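Metallocarboxypeptidase (PDB 3DWC) probably releases single amino acids, proline excepted, from the C-terminal ends of peptides as a metal-dependent carboxypeptidase of the M32 family. Local coordinates at residues L16-H21 and F283-V288; E8-F13 and R81-E86; Q342-G347 and R498-D503. All coordinates share one frame; numbering follows the deposited sequence.

Contact 1 of 3, residues L16-H21 and F283-V288; sequences LYRYGH and FETQPV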
loop_
_atom_site.group_PDB
_atom_site.type_symbol
_atom_site.label_atom_id
_atom_site.label_comp_id
_atom_site.label_asym_id
_atom_site.label_seq_id
_atom_site.Cartn_x
_atom_site.Cartn_y
_atom_site.Cartn_z
ATOM N N LEU B 16 -13.975 0.568 -13.178
ATOM C CA LEU B 16 -13.960 -0.502 -12.172
ATOM C C LEU B 16 -12.576 -1.086 -11.924
ATOM O O LEU B 16 -12.204 -1.315 -10.781
ATOM C CB LEU B 16 -14.923 -1.636 -12.575
ATOM C CG LEU B 16 -16.423 -1.318 -12.507
ATOM C CD1 LEU B 16 -17.234 -2.447 -13.158
ATOM C CD2 LEU B 16 -16.929 -0.969 -11.006
ATOM N N TYR B 17 -11.815 -1.305 -12.995
ATOM C CA TYR B 17 -10.417 -1.776 -12.934
ATOM C C TYR B 17 -9.579 -0.805 -12.099
ATOM O O TYR B 17 -8.816 -1.227 -11.221
ATOM C CB TYR B 17 -9.859 -1.935 -14.352
ATOM C CG TYR B 17 -8.482 -2.529 -14.458
ATOM C CD1 TYR B 17 -8.289 -3.888 -14.411
ATOM C CD2 TYR B 17 -7.360 -1.714 -14.609
ATOM C CE1 TYR B 17 -6.995 -4.446 -14.534
ATOM C CE2 TYR B 17 -6.079 -2.250 -14.689
ATOM C CZ TYR B 17 -5.902 -3.616 -14.675
ATOM O OH TYR B 17 -4.620 -4.165 -14.768
ATOM N N ARG B 18 -9.790 0.487 -12.280
ATOM C CA ARG B 18 -9.033 1.467 -11.518
ATOM C C ARG B 18 -9.358 1.439 -10.067
ATOM O O ARG B 18 -8.467 1.568 -9.218
ATOM C CB ARG B 18 -9.284 2.894 -12.011
ATOM C CG ARG B 18 -8.855 3.210 -13.426
ATOM C CD ARG B 18 -7.570 2.532 -13.836
ATOM N NE ARG B 18 -7.269 2.832 -15.252
ATOM C CZ ARG B 18 -6.230 2.323 -15.896
ATOM N NH1 ARG B 18 -5.417 1.494 -15.276
ATOM N NH2 ARG B 18 -6.014 2.626 -17.180
ATOM N N TYR B 19 -10.639 1.288 -9.756
ATOM C CA TYR B 19 -11.041 1.203 -8.364
ATOM C C TYR B 19 -10.521 -0.100 -7.751
ATOM O O TYR B 19 -10.124 -0.133 -6.585
ATOM C CB TYR B 19 -12.548 1.258 -8.241
ATOM C CG TYR B 19 -13.247 2.518 -8.741
ATOM C CD1 TYR B 19 -12.727 3.781 -8.518
ATOM C CD2 TYR B 19 -14.506 2.438 -9.347
ATOM C CE1 TYR B 19 -13.431 4.972 -8.933
ATOM C CE2 TYR B 19 -15.210 3.600 -9.745
ATOM C CZ TYR B 19 -14.645 4.861 -9.553
ATOM O OH TYR B 19 -15.322 6.017 -9.972
ATOM N N GLY B 20 -10.492 -1.170 -8.546
ATOM C CA GLY B 20 -9.997 -2.480 -8.094
ATOM C C GLY B 20 -8.523 -2.455 -7.774
ATOM O O GLY B 20 -8.075 -3.078 -6.807
ATOM N N HIS B 21 -7.765 -1.692 -8.562
ATOM C CA HIS B 21 -6.368 -1.408 -8.231
ATOM C C HIS B 21 -6.175 -0.947 -6.775
ATOM O O HIS B 21 -5.374 -1.515 -6.042
ATOM C CB HIS B 21 -5.832 -0.392 -9.190
ATOM C CG HIS B 21 -4.426 0.036 -8.914
ATOM N ND1 HIS B 21 -3.343 -0.422 -9.651
ATOM C CD2 HIS B 21 -3.935 0.954 -8.044
ATOM C CE1 HIS B 21 -2.246 0.174 -9.211
ATOM N NE2 HIS B 21 -2.575 1.007 -8.237
ATOM N N PHE B 283 -6.393 -5.395 -24.182
ATOM C CA PHE B 283 -7.592 -5.506 -23.354
ATOM C C PHE B 283 -7.278 -5.444 -21.871
ATOM O O PHE B 283 -8.020 -5.953 -21.031
ATOM C CB PHE B 283 -8.307 -6.792 -23.703
ATOM C CG PHE B 283 -9.050 -6.727 -25.023
ATOM C CD1 PHE B 283 -8.417 -7.032 -26.230
ATOM C CD2 PHE B 283 -10.396 -6.367 -25.044
ATOM C CE1 PHE B 283 -9.108 -6.995 -27.415
ATOM C CE2 PHE B 283 -11.106 -6.325 -26.221
ATOM C CZ PHE B 283 -10.460 -6.627 -27.425
ATOM N N GLU B 284 -6.197 -4.750 -21.545
ATOM C CA GLU B 284 -5.595 -4.852 -20.199
ATOM C C GLU B 284 -6.516 -4.472 -19.021
ATOM O O GLU B 284 -6.477 -5.126 -17.975
ATOM C CB GLU B 284 -4.286 -4.045 -20.151
ATOM C CG GLU B 284 -3.158 -4.694 -20.943
ATOM C CD GLU B 284 -3.136 -4.325 -22.412
ATOM O OE1 GLU B 284 -2.340 -4.943 -23.130
ATOM O OE2 GLU B 284 -3.894 -3.442 -22.870
ATOM N N THR B 285 -7.373 -3.481 -19.210
ATOM C CA THR B 285 -8.279 -3.001 -18.132
ATOM C C THR B 285 -9.693 -3.640 -18.189
ATOM O O THR B 285 -10.609 -3.209 -17.482
ATOM C CB THR B 285 -8.458 -1.492 -18.255
ATOM O OG1 THR B 285 -9.214 -1.202 -19.444
ATOM C CG2 THR B 285 -7.084 -0.787 -18.328
ATOM N N GLN B 286 -9.833 -4.695 -18.998
ATOM C CA GLN B 286 -11.100 -5.359 -19.269
ATOM C C GLN B 286 -11.187 -6.775 -18.712
ATOM O O GLN B 286 -10.157 -7.458 -18.545
ATOM C CB GLN B 286 -11.277 -5.456 -20.791
ATOM C CG GLN B 286 -11.324 -4.096 -21.497
ATOM C CD GLN B 286 -12.514 -3.277 -21.086
ATOM O OE1 GLN B 286 -13.655 -3.740 -21.186
ATOM N NE2 GLN B 286 -12.264 -2.030 -20.630
ATOM N N PRO B 287 -12.421 -7.268 -18.533
ATOM C CA PRO B 287 -12.603 -8.538 -17.894
ATOM C C PRO B 287 -12.199 -9.764 -18.750
ATOM O O PRO B 287 -12.040 -10.843 -18.198
ATOM C CB PRO B 287 -14.086 -8.514 -17.518
ATOM C CG PRO B 287 -14.710 -7.711 -18.557
ATOM C CD PRO B 287 -13.714 -6.673 -18.924
ATOM N N VAL B 288 -11.999 -9.600 -20.062
ATOM C CA VAL B 288 -11.440 -10.684 -20.887
ATOM C C VAL B 288 -9.929 -10.894 -20.621
ATOM O O VAL B 288 -9.396 -11.976 -20.834
ATOM C CB VAL B 288 -11.661 -10.416 -22.366
ATOM C CG1 VAL B 288 -10.747 -9.302 -22.871
ATOM C CG2 VAL B 288 -11.501 -11.756 -23.183
HETATM O O HOH W 1 -4.597 -6.257 -16.531
#
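Thr285 sets its CA over one face of the Tyr17 phenol ring, where a type I beta turn, Phe283 to Gln286, docks on the long N-terminal helix 3-32 of this largely helical M32 fold. The turn presents backbone to the ring: Thr285 CA sits 3.7 Å from the Tyr17 ring centroid, only 12° off the normal, a CH-pi contact over the middle of one face. Tyr17 carries CG anti to its own N (chi1 -175°), which swings the ring out from the helix and under the turn. At the root of that side chain, Tyr17 CB touches Thr285 O at 3.5 Å. The two side chains cross at about a right angle, with Thr285 CB and CG2 near Tyr17 CD2.

The same methyl serves a second partner. Arg18, its chain bent at chi2, brings one guanidinium face over Thr285 CG2, with NH2 closest at 3.8 Å, while its NH1 lies at the edge of the Tyr17 ring. Thr285 OG1 is directed elsewhere, to a hydrogen bond with Thr14 OG1 on the same helix, and Arg18 also packs on Ala44 of the second subunit.

Glu284 takes part mainly through its carbonyl. Tyr17 OH is also hydrogen-bonded to Glu245 OE1. One water links the phenol to the turn, donating to Tyr17 OH at 2.7 Å and to Glu284 O at 2.6 Å.

Contact 2 of 3, residues E8-F13 and R81-E86; sequences ELERVF and RANLRE. With SO4 (sulfate ion), chain T.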
loop_
_atom_site.group_PDB
_atom_site.type_symbol
_atom_site.label_atom_id
_atom_site.label_comp_id
_atom_site.label_asym_id
_atom_site.label_seq_id
_atom_site.Cartn_x
_atom_site.Cartn_y
_atom_site.Cartn_z
ATOM N N GLU B 8 -19.024 2.033 -24.497
ATOM C CA GLU B 8 -19.440 2.637 -23.242
ATOM C C GLU B 8 -19.233 1.657 -22.090
ATOM O O GLU B 8 -18.750 2.044 -21.050
ATOM C CB GLU B 8 -20.891 3.095 -23.314
ATOM C CG GLU B 8 -21.462 3.598 -21.982
ATOM C CD GLU B 8 -20.871 4.924 -21.538
ATOM O OE1 GLU B 8 -20.723 5.122 -20.295
ATOM O OE2 GLU B 8 -20.550 5.754 -22.430
ATOM N N LEU B 9 -19.579 0.386 -22.286
ATOM C CA LEU B 9 -19.244 -0.642 -21.316
ATOM C C LEU B 9 -17.743 -0.731 -21.066
ATOM O O LEU B 9 -17.310 -0.899 -19.937
ATOM C CB LEU B 9 -19.810 -2.003 -21.706
ATOM C CG LEU B 9 -21.322 -2.151 -21.450
ATOM C CD1 LEU B 9 -21.946 -3.148 -22.418
ATOM C CD2 LEU B 9 -21.637 -2.542 -20.016
ATOM N N GLU B 10 -16.945 -0.644 -22.113
ATOM C CA GLU B 10 -15.514 -0.756 -21.939
ATOM C C GLU B 10 -15.044 0.295 -20.959
ATOM O O GLU B 10 -14.249 0.016 -20.083
ATOM C CB GLU B 10 -14.773 -0.604 -23.262
ATOM C CG GLU B 10 -14.722 -1.880 -24.088
ATOM C CD GLU B 10 -13.602 -1.867 -25.135
ATOM O OE1 GLU B 10 -13.172 -0.768 -25.515
ATOM O OE2 GLU B 10 -13.148 -2.949 -25.577
ATOM N N ARG B 11 -15.528 1.512 -21.159
ATOM C CA ARG B 11 -15.226 2.677 -20.313
ATOM C C ARG B 11 -15.620 2.478 -18.845
ATOM O O ARG B 11 -14.882 2.850 -17.926
ATOM C CB ARG B 11 -15.962 3.896 -20.897
ATOM C CG ARG B 11 -15.581 5.234 -20.267
ATOM C CD ARG B 11 -16.581 6.395 -20.648
ATOM N NE ARG B 11 -17.835 6.284 -19.886
ATOM C CZ ARG B 11 -17.945 6.522 -18.569
ATOM N NH1 ARG B 11 -16.893 6.915 -17.840
ATOM N NH2 ARG B 11 -19.126 6.374 -17.966
ATOM N N VAL B 12 -16.803 1.920 -18.629
ATOM C CA VAL B 12 -17.246 1.574 -17.293
ATOM C C VAL B 12 -16.312 0.548 -16.697
ATOM O O VAL B 12 -15.917 0.679 -15.558
ATOM C CB VAL B 12 -18.668 1.010 -17.287
ATOM C CG1 VAL B 12 -19.040 0.484 -15.913
ATOM C CG2 VAL B 12 -19.657 2.089 -17.743
ATOM N N PHE B 13 -15.900 -0.449 -17.476
ATOM C CA PHE B 13 -15.077 -1.525 -16.909
ATOM C C PHE B 13 -13.631 -1.084 -16.597
ATOM O O PHE B 13 -13.021 -1.585 -15.665
ATOM C CB PHE B 13 -15.170 -2.788 -17.777
ATOM C CG PHE B 13 -16.332 -3.645 -17.413
ATOM C CD1 PHE B 13 -17.588 -3.394 -17.931
ATOM C CD2 PHE B 13 -16.193 -4.657 -16.470
ATOM C CE1 PHE B 13 -18.679 -4.171 -17.581
ATOM C CE2 PHE B 13 -17.293 -5.422 -16.094
ATOM C CZ PHE B 13 -18.552 -5.162 -16.662
ATOM N N ARG B 81 -16.259 -9.393 -28.733
ATOM C CA ARG B 81 -17.360 -10.325 -28.465
ATOM C C ARG B 81 -17.084 -11.166 -27.221
ATOM O O ARG B 81 -17.963 -11.351 -26.394
ATOM C CB ARG B 81 -17.646 -11.222 -29.683
ATOM C CG ARG B 81 -18.147 -10.490 -30.915
ATOM C CD ARG B 81 -18.864 -11.423 -31.893
ATOM N NE ARG B 81 -17.926 -12.389 -32.430
ATOM C CZ ARG B 81 -17.172 -12.214 -33.513
ATOM N NH1 ARG B 81 -17.232 -11.101 -34.225
ATOM N NH2 ARG B 81 -16.329 -13.174 -33.875
ATOM N N ALA B 82 -15.867 -11.676 -27.072
ATOM C CA ALA B 82 -15.508 -12.430 -25.848
ATOM C C ALA B 82 -15.558 -11.514 -24.617
ATOM O O ALA B 82 -15.991 -11.920 -23.505
ATOM C CB ALA B 82 -14.121 -13.013 -25.954
ATOM N N ASN B 83 -15.101 -10.280 -24.820
ATOM C CA ASN B 83 -15.060 -9.324 -23.708
ATOM C C ASN B 83 -16.491 -9.038 -23.282
ATOM O O ASN B 83 -16.774 -9.011 -22.082
ATOM C CB ASN B 83 -14.280 -8.070 -24.105
ATOM C CG ASN B 83 -13.968 -7.156 -22.940
ATOM O OD1 ASN B 83 -13.643 -7.608 -21.830
ATOM N ND2 ASN B 83 -14.048 -5.847 -23.192
ATOM N N LEU B 84 -17.413 -8.908 -24.253
ATOM C CA LEU B 84 -18.816 -8.665 -23.897
ATOM C C LEU B 84 -19.395 -9.833 -23.088
ATOM O O LEU B 84 -20.154 -9.628 -22.144
ATOM C CB LEU B 84 -19.672 -8.385 -25.141
ATOM C CG LEU B 84 -21.143 -7.997 -24.942
ATOM C CD1 LEU B 84 -21.320 -6.828 -23.968
ATOM C CD2 LEU B 84 -21.803 -7.687 -26.307
ATOM N N ARG B 85 -19.037 -11.064 -23.469
ATOM C CA ARG B 85 -19.367 -12.262 -22.664
ATOM C C ARG B 85 -18.829 -12.160 -21.224
ATOM O O ARG B 85 -19.525 -12.480 -20.267
ATOM C CB ARG B 85 -18.793 -13.524 -23.319
ATOM C CG ARG B 85 -19.224 -14.838 -22.676
ATOM C CD ARG B 85 -18.444 -16.016 -23.265
ATOM N NE ARG B 85 -17.012 -15.871 -23.014
ATOM C CZ ARG B 85 -16.035 -16.241 -23.842
ATOM N NH1 ARG B 85 -16.293 -16.785 -25.012
ATOM N NH2 ARG B 85 -14.777 -16.041 -23.480
ATOM N N GLU B 86 -17.581 -11.721 -21.079
ATOM C CA GLU B 86 -16.989 -11.651 -19.759
ATOM C C GLU B 86 -17.604 -10.510 -18.945
ATOM O O GLU B 86 -17.745 -10.635 -17.734
ATOM C CB GLU B 86 -15.477 -11.584 -19.848
ATOM C CG GLU B 86 -14.887 -12.802 -20.479
ATOM C CD GLU B 86 -15.322 -14.116 -19.820
ATOM O OE1 GLU B 86 -15.344 -14.182 -18.583
ATOM O OE2 GLU B 86 -15.602 -15.085 -20.553
HETATM S S SO4 T . -17.566 -15.845 -31.561
HETATM O O1 SO4 T . -17.614 -14.730 -30.621
HETATM O O2 SO4 T . -18.390 -15.588 -32.742
HETATM O O3 SO4 T . -16.180 -16.069 -31.984
HETATM O O4 SO4 T . -18.128 -17.019 -30.901
#
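The CA atoms of Leu9 and Leu84 are 8.4 Å apart and those of Glu10 and Asn83 8.8 Å, where two helical turns pass side by side with their chains running in roughly the same direction. The gap is bridged by side chains alone. Leu9 CD1 meets Leu84 CD1 at 4.0 Å, branch end against branch end, the two side chains lying askew. Leu84 reaches this point because CG stands anti to the backbone N (chi1 -175°), turning the branches toward helix 3-32.

Beside the leucines, the polar pair Glu10 and Asn83 comes together less closely, with Glu10 OE2 3.9 Å from Asn83 ND2 and the carboxylate and amide planes 63° apart. Each has its main partner outside the pair. Glu10 OE1 forms a salt bridge with Lys7. The Asn83 amide is held at both ends, ND2 donating to Gln286 OE1 and Tyr6 OH while OD1 accepts from Val288 N, which should fix its rotation.

This is helix-on-helix packing between the N-terminal helix 3-32 and helix 78-95, and helix 60-71 completes the apolar seam, with Leu65 and Ile66 against Leu9 and Ala69 against Leu84.

Away from the seam, Arg11 reaches back one turn and grips Glu8 OE1 side-on, with NE and NH2 both 3.1 Å from that oxygen. On the other helix Arg85 grips OE2 of the following Glu86 side-on, and Glu86 OE1 pairs with Arg292. Arg81, bent at chi3, holds a sulfate probably left by the crystallisation liquor; its NE reaches O1 of the ion at 3.0 Å in a nearly straight bond (167°).

Contact 3 of 3, residues Q342-G347 and R498-D503; sequences QRVSPG and RRYRDD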
loop_
_atom_site.group_PDB
_atom_site.type_symbol
_atom_site.label_atom_id
_atom_site.label_comp_id
_atom_site.label_asym_id
_atom_site.label_seq_id
_atom_site.Cartn_x
_atom_site.Cartn_y
_atom_site.Cartn_z
ATOM N N GLN B 342 9.753 -35.595 -2.081
ATOM C CA GLN B 342 8.709 -36.517 -2.614
ATOM C C GLN B 342 8.215 -37.495 -1.562
ATOM O O GLN B 342 7.561 -38.476 -1.872
ATOM C CB GLN B 342 9.207 -37.317 -3.814
ATOM C CG GLN B 342 9.412 -36.452 -5.067
ATOM C CD GLN B 342 9.839 -37.243 -6.277
ATOM O OE1 GLN B 342 9.844 -38.474 -6.274
ATOM N NE2 GLN B 342 10.163 -36.533 -7.351
ATOM N N ARG B 343 8.556 -37.241 -0.307
ATOM C CA ARG B 343 8.182 -38.163 0.773
ATOM C C ARG B 343 6.668 -38.231 0.902
ATOM O O ARG B 343 6.009 -37.209 0.829
ATOM C CB ARG B 343 8.763 -37.695 2.102
ATOM C CG ARG B 343 8.681 -38.789 3.169
ATOM C CD ARG B 343 8.786 -38.193 4.543
ATOM N NE ARG B 343 10.068 -38.457 5.185
ATOM C CZ ARG B 343 11.039 -37.565 5.403
ATOM N NH1 ARG B 343 10.945 -36.277 4.998
ATOM N NH2 ARG B 343 12.128 -37.981 6.042
ATOM N N VAL B 344 6.150 -39.443 1.055
ATOM C CA VAL B 344 4.720 -39.687 1.163
ATOM C C VAL B 344 4.405 -40.106 2.588
ATOM O O VAL B 344 4.916 -41.120 3.075
ATOM C CB VAL B 344 4.226 -40.730 0.128
ATOM C CG1 VAL B 344 2.781 -41.087 0.386
ATOM C CG2 VAL B 344 4.384 -40.156 -1.292
ATOM N N SER B 345 3.581 -39.300 3.248
ATOM C CA SER B 345 3.198 -39.538 4.640
ATOM C C SER B 345 1.814 -38.972 4.925
ATOM O O SER B 345 1.662 -37.779 5.157
ATOM C CB SER B 345 4.194 -38.903 5.600
ATOM O OG SER B 345 3.964 -39.481 6.866
ATOM N N PRO B 346 0.787 -39.825 4.879
ATOM C CA PRO B 346 -0.567 -39.335 5.089
ATOM C C PRO B 346 -0.751 -38.725 6.457
ATOM O O PRO B 346 -0.145 -39.161 7.400
ATOM C CB PRO B 346 -1.410 -40.584 4.957
ATOM C CG PRO B 346 -0.597 -41.471 4.139
ATOM C CD PRO B 346 0.797 -41.255 4.586
ATOM N N GLY B 347 -1.578 -37.702 6.525
ATOM C CA GLY B 347 -1.878 -37.022 7.760
ATOM C C GLY B 347 -3.279 -36.421 7.711
ATOM O O GLY B 347 -4.032 -36.620 6.774
ATOM N N ARG B 498 3.833 -42.621 -12.094
ATOM C CA ARG B 498 5.203 -42.555 -12.528
ATOM C C ARG B 498 6.159 -42.006 -11.496
ATOM O O ARG B 498 7.285 -42.489 -11.387
ATOM C CB ARG B 498 5.341 -41.722 -13.818
ATOM C CG ARG B 498 4.740 -42.443 -15.012
ATOM C CD ARG B 498 4.594 -41.573 -16.264
ATOM N NE ARG B 498 3.842 -42.311 -17.284
ATOM C CZ ARG B 498 3.326 -41.759 -18.395
ATOM N NH1 ARG B 498 3.460 -40.475 -18.649
ATOM N NH2 ARG B 498 2.656 -42.503 -19.253
ATOM N N ARG B 499 5.715 -40.990 -10.771
ATOM C CA ARG B 499 6.549 -40.353 -9.806
ATOM C C ARG B 499 6.612 -41.195 -8.525
ATOM O O ARG B 499 7.705 -41.499 -8.061
ATOM C CB ARG B 499 6.060 -38.946 -9.537
ATOM C CG ARG B 499 6.763 -38.293 -8.358
ATOM C CD ARG B 499 6.501 -36.805 -8.308
ATOM N NE ARG B 499 7.130 -36.068 -9.397
ATOM C CZ ARG B 499 6.979 -34.765 -9.601
ATOM N NH1 ARG B 499 7.624 -34.157 -10.606
ATOM N NH2 ARG B 499 6.214 -34.068 -8.779
ATOM N N TYR B 500 5.455 -41.597 -7.974
ATOM C CA TYR B 500 5.443 -42.239 -6.658
ATOM C C TYR B 500 5.533 -43.762 -6.648
ATOM O O TYR B 500 6.109 -44.366 -5.738
ATOM C CB TYR B 500 4.283 -41.713 -5.820
ATOM C CG TYR B 500 4.488 -40.235 -5.531
ATOM C CD1 TYR B 500 5.373 -39.817 -4.537
ATOM C CD2 TYR B 500 3.876 -39.261 -6.309
ATOM C CE1 TYR B 500 5.583 -38.477 -4.296
ATOM C CE2 TYR B 500 4.097 -37.905 -6.085
ATOM C CZ TYR B 500 4.970 -37.528 -5.096
ATOM O OH TYR B 500 5.218 -36.202 -4.852
ATOM N N ARG B 501 4.929 -44.384 -7.643
ATOM C CA ARG B 501 4.862 -45.806 -7.696
ATOM C C ARG B 501 6.067 -46.356 -8.467
ATOM O O ARG B 501 6.610 -47.401 -8.106
ATOM C CB ARG B 501 3.534 -46.219 -8.324
ATOM C CG ARG B 501 3.252 -47.704 -8.253
ATOM C CD ARG B 501 3.288 -48.302 -9.602
ATOM N NE ARG B 501 2.015 -48.226 -10.270
ATOM C CZ ARG B 501 1.832 -47.980 -11.571
ATOM N NH1 ARG B 501 2.818 -47.680 -12.411
ATOM N NH2 ARG B 501 0.605 -47.994 -12.036
ATOM N N ASP B 502 6.507 -45.658 -9.507
ATOM C CA ASP B 502 7.673 -46.098 -10.297
ATOM C C ASP B 502 8.956 -45.283 -10.026
ATOM O O ASP B 502 9.999 -45.550 -10.632
ATOM C CB ASP B 502 7.307 -46.009 -11.773
ATOM C CG ASP B 502 6.043 -46.780 -12.089
ATOM O OD1 ASP B 502 5.753 -47.631 -11.265
ATOM O OD2 ASP B 502 5.329 -46.528 -13.103
ATOM N N ASP B 503 8.896 -44.287 -9.147
ATOM C CA ASP B 503 10.103 -43.527 -8.778
ATOM C C ASP B 503 10.827 -42.931 -10.005
ATOM O O ASP B 503 12.071 -42.865 -10.036
ATOM C CB ASP B 503 11.065 -44.440 -7.999
ATOM C CG ASP B 503 12.168 -43.666 -7.274
ATOM O OD1 ASP B 503 11.881 -42.570 -6.743
ATOM O OD2 ASP B 503 13.320 -44.162 -7.220
HETATM O O HOH W 2 10.232 -40.216 -8.631
#
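Gln342 and Val344 meet Tyr500 and Arg499 through apolar, edge-on and polar contacts. The apolar part is led by Val344, whose CG2 approaches Tyr500 CD1 obliquely at 3.4 Å. Gln342 CB adds a contact with CE1 of the same ring. Within the helical segment, Arg499 CG lies over one face of the Tyr500 ring, near the rim, so the ring has its own neighbour as one wall.

At the ring edge, Gln342 O comes to 3.1 Å from Tyr500 CE1, near the ring plane, meeting the C-H edge at CE1 rather than the pi face. Tyr500 CG is anti to the carbonyl carbon (chi1 -65°), a setting that carries the ring across to the loop.

The polar contacts run along Gln342 and Arg499. The extended Gln342 chain crosses that of Arg499 at about a right angle, yet the amide and guanidinium planes are only 21° apart. Gln342 NE2 and Arg499 NE, 3.7 Å apart, are both donors, and they share the C-terminal carboxylate of Gly505, NE2 bonding OXT and NE bonding O. A water lies within hydrogen-bonding distance of both Gln342 OE1 (3.0 Å) and Arg499 O (2.9 Å), though with more acceptors around it than protons it cannot serve all at once. Glu355 OE1 takes both Arg499 NH2, in a salt bridge, and Tyr500 OH.

Gln342 is the first residue beyond helix 334-341, and Arg499 and Tyr500 lie in a wider, pi-type turn at the end of helix 490-501. Helix 168-196 borders both segments, Leu186 touching Val344 and Val189 touching Tyr500.

How the contacts relate
From the N terminus, helix 3-32 enters contact 2 and then, further along, contact 1. Contact 2 closes first, a mostly helical loop of 67 residues returning helix 78-95 to the start of the chain. Contact 1 spans 261 residues and brings back the loop between helices 259-276 and 294-309, so the two contacts cross along the sequence. They also touch in space, their centres 10 Å apart, and join three parts of the fold into one region. Contact 3 follows in series, tying the loop after helix 334-341 to the C-terminal helix 490-501. It lies on the opposite side of the chain's centre, more than 40 Å between centres from either of the others.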